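Local coordinates for SusD superfamily protein (Bacteroides fragilis, PDB 3L22), which probably binds sugars at the outer membrane, as expected of a SusD-family protein, and carries several zinc ions in the crystal, at residues R326-Y338 / T347-S359. Numbering follows the deposited sequence.
Sequences RYAETLLDLAECY and TAKSLLKQVRGRS. With EDO (1,2-ethanediol), chain B; EDO (1,2-ethanediol), chain C.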
loop_
_atom_site.group_PDB
_atom_site.type_symbol
_atom_site.label_atom_id
_atom_site.label_comp_id
_atom_site.label_asym_id
_atom_site.label_seq_id
_atom_site.Cartn_x
_atom_site.Cartn_y
_atom_site.Cartn_z
ATOM N N ARG A 326 0.954 6.171 -7.229
ATOM C CA ARG A 326 1.358 6.890 -8.431
ATOM C C ARG A 326 0.304 6.758 -9.512
ATOM O O ARG A 326 -0.593 5.883 -9.439
ATOM C CB ARG A 326 2.762 6.448 -8.895
ATOM C CG ARG A 326 2.943 5.054 -9.290
ATOM C CD ARG A 326 4.412 4.799 -9.613
ATOM N NE ARG A 326 4.746 3.405 -9.813
ATOM C CZ ARG A 326 4.619 2.712 -10.961
ATOM N NH1 ARG A 326 4.134 3.252 -12.077
ATOM N NH2 ARG A 326 4.991 1.434 -11.005
ATOM N N TYR A 327 0.395 7.629 -10.513
ATOM C CA TYR A 327 -0.692 7.782 -11.467
ATOM C C TYR A 327 -1.002 6.556 -12.337
ATOM O O TYR A 327 -2.144 6.397 -12.754
ATOM C CB TYR A 327 -0.453 9.028 -12.325
ATOM C CG TYR A 327 -1.613 9.437 -13.201
ATOM C CD1 TYR A 327 -2.883 9.663 -12.675
ATOM C CD2 TYR A 327 -1.423 9.653 -14.562
ATOM C CE1 TYR A 327 -3.945 9.997 -13.501
ATOM C CE2 TYR A 327 -2.470 10.037 -15.393
ATOM C CZ TYR A 327 -3.715 10.212 -14.857
ATOM O OH TYR A 327 -4.711 10.602 -15.693
ATOM N N ALA A 328 -0.029 5.700 -12.649
ATOM C CA ALA A 328 -0.367 4.463 -13.344
ATOM C C ALA A 328 -1.371 3.658 -12.525
ATOM O O ALA A 328 -2.216 2.968 -13.107
ATOM C CB ALA A 328 0.868 3.612 -13.669
ATOM N N GLU A 329 -1.296 3.721 -11.194
ATOM C CA GLU A 329 -2.272 3.044 -10.358
ATOM C C GLU A 329 -3.683 3.656 -10.514
ATOM O O GLU A 329 -4.696 2.920 -10.597
ATOM C CB GLU A 329 -1.896 3.036 -8.870
ATOM C CG GLU A 329 -2.705 1.979 -8.099
ATOM C CD GLU A 329 -2.754 2.232 -6.609
ATOM O OE1 GLU A 329 -1.734 2.751 -6.041
ATOM O OE2 GLU A 329 -3.817 1.924 -6.004
ATOM N N THR A 330 -3.742 4.986 -10.515
ATOM C CA THR A 330 -5.007 5.695 -10.726
ATOM C C THR A 330 -5.695 5.119 -11.964
ATOM O O THR A 330 -6.860 4.760 -11.919
ATOM C CB THR A 330 -4.794 7.186 -10.944
ATOM O OG1 THR A 330 -3.914 7.717 -9.931
ATOM C CG2 THR A 330 -6.165 7.957 -11.003
ATOM N N LEU A 331 -4.948 5.003 -13.052
ATOM C CA LEU A 331 -5.495 4.541 -14.337
ATOM C C LEU A 331 -5.929 3.064 -14.342
ATOM O O LEU A 331 -7.010 2.740 -14.835
ATOM C CB LEU A 331 -4.466 4.821 -15.461
ATOM C CG LEU A 331 -4.173 6.321 -15.745
ATOM C CD1 LEU A 331 -3.048 6.492 -16.763
ATOM C CD2 LEU A 331 -5.411 7.091 -16.205
ATOM N N LEU A 332 -5.088 2.188 -13.812
ATOM C CA LEU A 332 -5.414 0.786 -13.769
ATOM C C LEU A 332 -6.513 0.481 -12.754
ATOM O O LEU A 332 -7.304 -0.405 -12.993
ATOM C CB LEU A 332 -4.165 -0.077 -13.507
ATOM C CG LEU A 332 -3.107 -0.184 -14.602
ATOM C CD1 LEU A 332 -1.950 -1.086 -14.141
ATOM C CD2 LEU A 332 -3.693 -0.653 -15.955
ATOM N N ASP A 333 -6.572 1.203 -11.636
ATOM C CA ASP A 333 -7.679 1.060 -10.683
ATOM C C ASP A 333 -8.998 1.486 -11.373
ATOM O O ASP A 333 -10.008 0.769 -11.306
ATOM C CB ASP A 333 -7.489 1.915 -9.404
ATOM C CG ASP A 333 -6.391 1.370 -8.417
ATOM O OD1 ASP A 333 -5.941 0.244 -8.566
ATOM O OD2 ASP A 333 -5.970 2.148 -7.497
ATOM N N LEU A 334 -8.984 2.667 -12.005
ATOM C CA LEU A 334 -10.142 3.126 -12.798
ATOM C C LEU A 334 -10.522 2.122 -13.882
ATOM O O LEU A 334 -11.696 1.837 -14.075
ATOM C CB LEU A 334 -9.904 4.521 -13.398
ATOM C CG LEU A 334 -9.980 5.690 -12.412
ATOM C CD1 LEU A 334 -9.481 7.006 -13.080
ATOM C CD2 LEU A 334 -11.400 5.853 -11.857
ATOM N N ALA A 335 -9.536 1.541 -14.559
ATOM C CA ALA A 335 -9.831 0.507 -15.570
ATOM C C ALA A 335 -10.611 -0.631 -14.914
ATOM O O ALA A 335 -11.609 -1.070 -15.470
ATOM C CB ALA A 335 -8.542 -0.033 -16.179
ATOM N N GLU A 336 -10.162 -1.097 -13.722
ATOM C CA GLU A 336 -10.848 -2.201 -13.048
ATOM C C GLU A 336 -12.273 -1.786 -12.696
ATOM O O GLU A 336 -13.207 -2.556 -12.898
ATOM C CB GLU A 336 -10.070 -2.702 -11.816
ATOM C CG GLU A 336 -10.819 -3.756 -10.994
ATOM C CD GLU A 336 -9.994 -4.298 -9.843
ATOM O OE1 GLU A 336 -8.842 -3.819 -9.663
ATOM O OE2 GLU A 336 -10.509 -5.185 -9.098
ATOM N N CYS A 337 -12.454 -0.579 -12.161
ATOM C CA CYS A 337 -13.795 -0.103 -11.815
ATOM C C CYS A 337 -14.729 -0.088 -13.021
ATOM O O CYS A 337 -15.855 -0.593 -12.962
ATOM C CB CYS A 337 -13.744 1.292 -11.230
ATOM S SG CYS A 337 -12.855 1.342 -9.675
ATOM N N TYR A 338 -14.253 0.461 -14.128
ATOM C CA TYR A 338 -15.089 0.559 -15.330
ATOM C C TYR A 338 -15.379 -0.820 -15.944
ATOM O O TYR A 338 -16.474 -1.023 -16.453
ATOM C CB TYR A 338 -14.470 1.517 -16.383
ATOM C CG TYR A 338 -14.769 2.988 -16.184
ATOM C CD1 TYR A 338 -15.997 3.526 -16.572
ATOM C CD2 TYR A 338 -13.832 3.837 -15.614
ATOM C CE1 TYR A 338 -16.284 4.901 -16.398
ATOM C CE2 TYR A 338 -14.099 5.188 -15.437
ATOM C CZ TYR A 338 -15.337 5.710 -15.818
ATOM O OH TYR A 338 -15.606 7.041 -15.632
ATOM N N THR A 347 -14.300 2.449 -21.935
ATOM C CA THR A 347 -13.469 3.288 -21.068
ATOM C C THR A 347 -12.342 2.500 -20.393
ATOM O O THR A 347 -11.199 2.980 -20.283
ATOM C CB THR A 347 -14.363 3.978 -20.004
ATOM O OG1 THR A 347 -15.333 4.741 -20.694
ATOM C CG2 THR A 347 -13.585 4.862 -19.036
ATOM N N ALA A 348 -12.665 1.302 -19.924
ATOM C CA ALA A 348 -11.668 0.425 -19.275
ATOM C C ALA A 348 -10.514 0.156 -20.235
ATOM O O ALA A 348 -9.337 0.211 -19.839
ATOM C CB ALA A 348 -12.317 -0.931 -18.813
ATOM N N LYS A 349 -10.871 -0.133 -21.479
ATOM C CA LYS A 349 -9.883 -0.407 -22.522
ATOM C C LYS A 349 -9.001 0.807 -22.796
ATOM O O LYS A 349 -7.782 0.660 -22.958
ATOM C CB LYS A 349 -10.541 -0.842 -23.832
ATOM C CG LYS A 349 -11.260 -2.200 -23.846
ATOM C CD LYS A 349 -12.131 -2.270 -25.124
ATOM C CE LYS A 349 -12.588 -3.608 -25.327
ATOM N NZ LYS A 349 -13.581 -3.837 -26.431
ATOM N N SER A 350 -9.585 1.995 -22.843
ATOM C CA SER A 350 -8.784 3.198 -23.113
ATOM C C SER A 350 -7.824 3.480 -21.948
ATOM O O SER A 350 -6.665 3.844 -22.172
ATOM C CB SER A 350 -9.663 4.408 -23.439
ATOM O OG SER A 350 -10.168 5.000 -22.263
ATOM N N LEU A 351 -8.282 3.252 -20.713
ATOM C CA LEU A 351 -7.443 3.417 -19.524
ATOM C C LEU A 351 -6.282 2.396 -19.520
ATOM O O LEU A 351 -5.120 2.777 -19.304
ATOM C CB LEU A 351 -8.294 3.308 -18.246
ATOM C CG LEU A 351 -9.312 4.431 -17.986
ATOM C CD1 LEU A 351 -10.375 4.060 -16.927
ATOM C CD2 LEU A 351 -8.631 5.766 -17.635
ATOM N N LEU A 352 -6.596 1.113 -19.765
ATOM C CA LEU A 352 -5.574 0.044 -19.883
ATOM C C LEU A 352 -4.543 0.412 -20.941
ATOM O O LEU A 352 -3.338 0.313 -20.695
ATOM C CB LEU A 352 -6.187 -1.332 -20.209
ATOM C CG LEU A 352 -5.247 -2.532 -20.382
ATOM C CD1 LEU A 352 -4.324 -2.673 -19.130
ATOM C CD2 LEU A 352 -6.009 -3.834 -20.656
ATOM N N LYS A 353 -4.998 0.889 -22.097
ATOM C CA LYS A 353 -4.074 1.229 -23.168
ATOM C C LYS A 353 -3.099 2.346 -22.764
ATOM O O LYS A 353 -1.915 2.306 -23.143
ATOM C CB LYS A 353 -4.818 1.579 -24.452
ATOM C CG LYS A 353 -5.418 0.367 -25.140
ATOM C CD LYS A 353 -6.447 0.726 -26.189
ATOM C CE LYS A 353 -5.795 1.150 -27.513
ATOM N NZ LYS A 353 -6.678 1.001 -28.729
ATOM N N GLN A 354 -3.547 3.328 -21.986
ATOM C CA GLN A 354 -2.624 4.370 -21.563
ATOM C C GLN A 354 -1.447 3.806 -20.796
ATOM O O GLN A 354 -0.295 4.172 -21.055
ATOM C CB GLN A 354 -3.271 5.414 -20.647
ATOM C CG GLN A 354 -4.210 6.341 -21.293
ATOM C CD GLN A 354 -4.685 7.423 -20.325
ATOM O OE1 GLN A 354 -3.877 8.190 -19.773
ATOM N NE2 GLN A 354 -5.992 7.484 -20.119
ATOM N N VAL A 355 -1.734 2.927 -19.847
ATOM C CA VAL A 355 -0.675 2.403 -18.995
ATOM C C VAL A 355 0.208 1.432 -19.774
ATOM O O VAL A 355 1.433 1.587 -19.757
ATOM C CB VAL A 355 -1.221 1.765 -17.721
ATOM C CG1 VAL A 355 -0.085 1.096 -16.899
ATOM C CG2 VAL A 355 -1.980 2.846 -16.877
ATOM N N ARG A 356 -0.398 0.468 -20.471
ATOM C CA ARG A 356 0.406 -0.527 -21.180
ATOM C C ARG A 356 1.224 0.126 -22.292
ATOM O O ARG A 356 2.388 -0.210 -22.486
ATOM C CB ARG A 356 -0.472 -1.648 -21.747
ATOM C CG ARG A 356 0.293 -2.778 -22.462
ATOM C CD ARG A 356 -0.606 -3.955 -22.840
ATOM N NE ARG A 356 0.144 -5.014 -23.522
ATOM C CZ ARG A 356 0.859 -5.965 -22.916
ATOM N NH1 ARG A 356 0.916 -6.064 -21.601
ATOM N NH2 ARG A 356 1.517 -6.856 -23.642
ATOM N N GLY A 357 0.604 1.038 -23.036
ATOM C CA GLY A 357 1.282 1.778 -24.109
ATOM C C GLY A 357 2.468 2.614 -23.677
ATOM O O GLY A 357 3.353 2.898 -24.477
ATOM N N ARG A 358 2.497 3.029 -22.415
ATOM C CA ARG A 358 3.676 3.705 -21.895
ATOM C C ARG A 358 4.924 2.804 -21.946
ATOM O O ARG A 358 6.035 3.302 -22.224
ATOM C CB ARG A 358 3.407 4.325 -20.536
ATOM C CG ARG A 358 4.566 5.185 -19.982
ATOM C CD ARG A 358 5.460 4.452 -19.030
ATOM N NE ARG A 358 4.818 4.007 -17.797
ATOM C CZ ARG A 358 4.759 4.689 -16.651
ATOM N NH1 ARG A 358 5.259 5.920 -16.548
ATOM N NH2 ARG A 358 4.180 4.137 -15.581
ATOM N N SER A 359 4.733 1.493 -21.729
ATOM C CA SER A 359 5.845 0.553 -21.653
ATOM C C SER A 359 6.005 -0.412 -22.846
ATOM O O SER A 359 7.097 -0.950 -23.052
ATOM C CB SER A 359 5.721 -0.252 -20.356
ATOM O OG SER A 359 5.885 0.583 -19.214
HETATM C C1 EDO B . -5.367 -1.098 -5.373
HETATM O O1 EDO B . -4.303 -0.663 -6.192
HETATM C C2 EDO B . -4.895 -1.875 -4.132
HETATM O O2 EDO B . -6.138 -2.363 -3.535
HETATM C C1 EDO C . -9.551 10.516 -16.412
HETATM O O1 EDO C . -10.753 11.040 -15.826
HETATM C C2 EDO C . -8.981 9.351 -15.601
HETATM O O2 EDO C . -7.648 9.538 -15.029
HETATM O O HOH W 1 -4.285 10.745 -18.343
#
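Ala335 and Ala348 bring the two backbones closest, with CA atoms 4.1 Å apart, where helix 327-338 and helix 347-359 pack antiparallel at an angle of 159° and an axis separation of 8.0 Å. The backbones part toward Ala328 and Val355, whose CA atoms are 6.0 Å apart, and the side chains of Val355, Leu331 and Leu332 take up the room. Leu351 is the knob, set in a hole formed by Leu331, Leu334, Ala335 and Tyr338; its CD1 reaches Leu334 CB at 3.6 Å, while CD2 meets CD2 of Leu331. Val355 spreads its two methyls: CG2 presses on Leu331 CB at a tight 3.5 Å, and CG1, anti to the backbone N (chi1 175°), lies against Leu332. At the turn end, Thr347 sets CG2 squarely over the face of the Tyr338 ring, a CH-pi contact 3.4 Å from the centroid and only 4° off the normal. No direct hydrogen bond joins the helices, but a water links Tyr327 OH to Gln354 OE1, to which it donates. At the other end Arg326 NH1 and Arg358 NH2 come within 3.6 Å as their guanidinium groups converge on the carboxylate of Glu388, both nitrogens forming salt bridges to its OE2; Arg326 NH1 is also bridged to Glu248 OE2. Helix 374-388, bearing Glu388, also touches Ala328 and Val355. With a short connection and a largely apolar interface, the pair forms an antiparallel helical hairpin, consistent with the TPR-like helical architecture of SusD proteins.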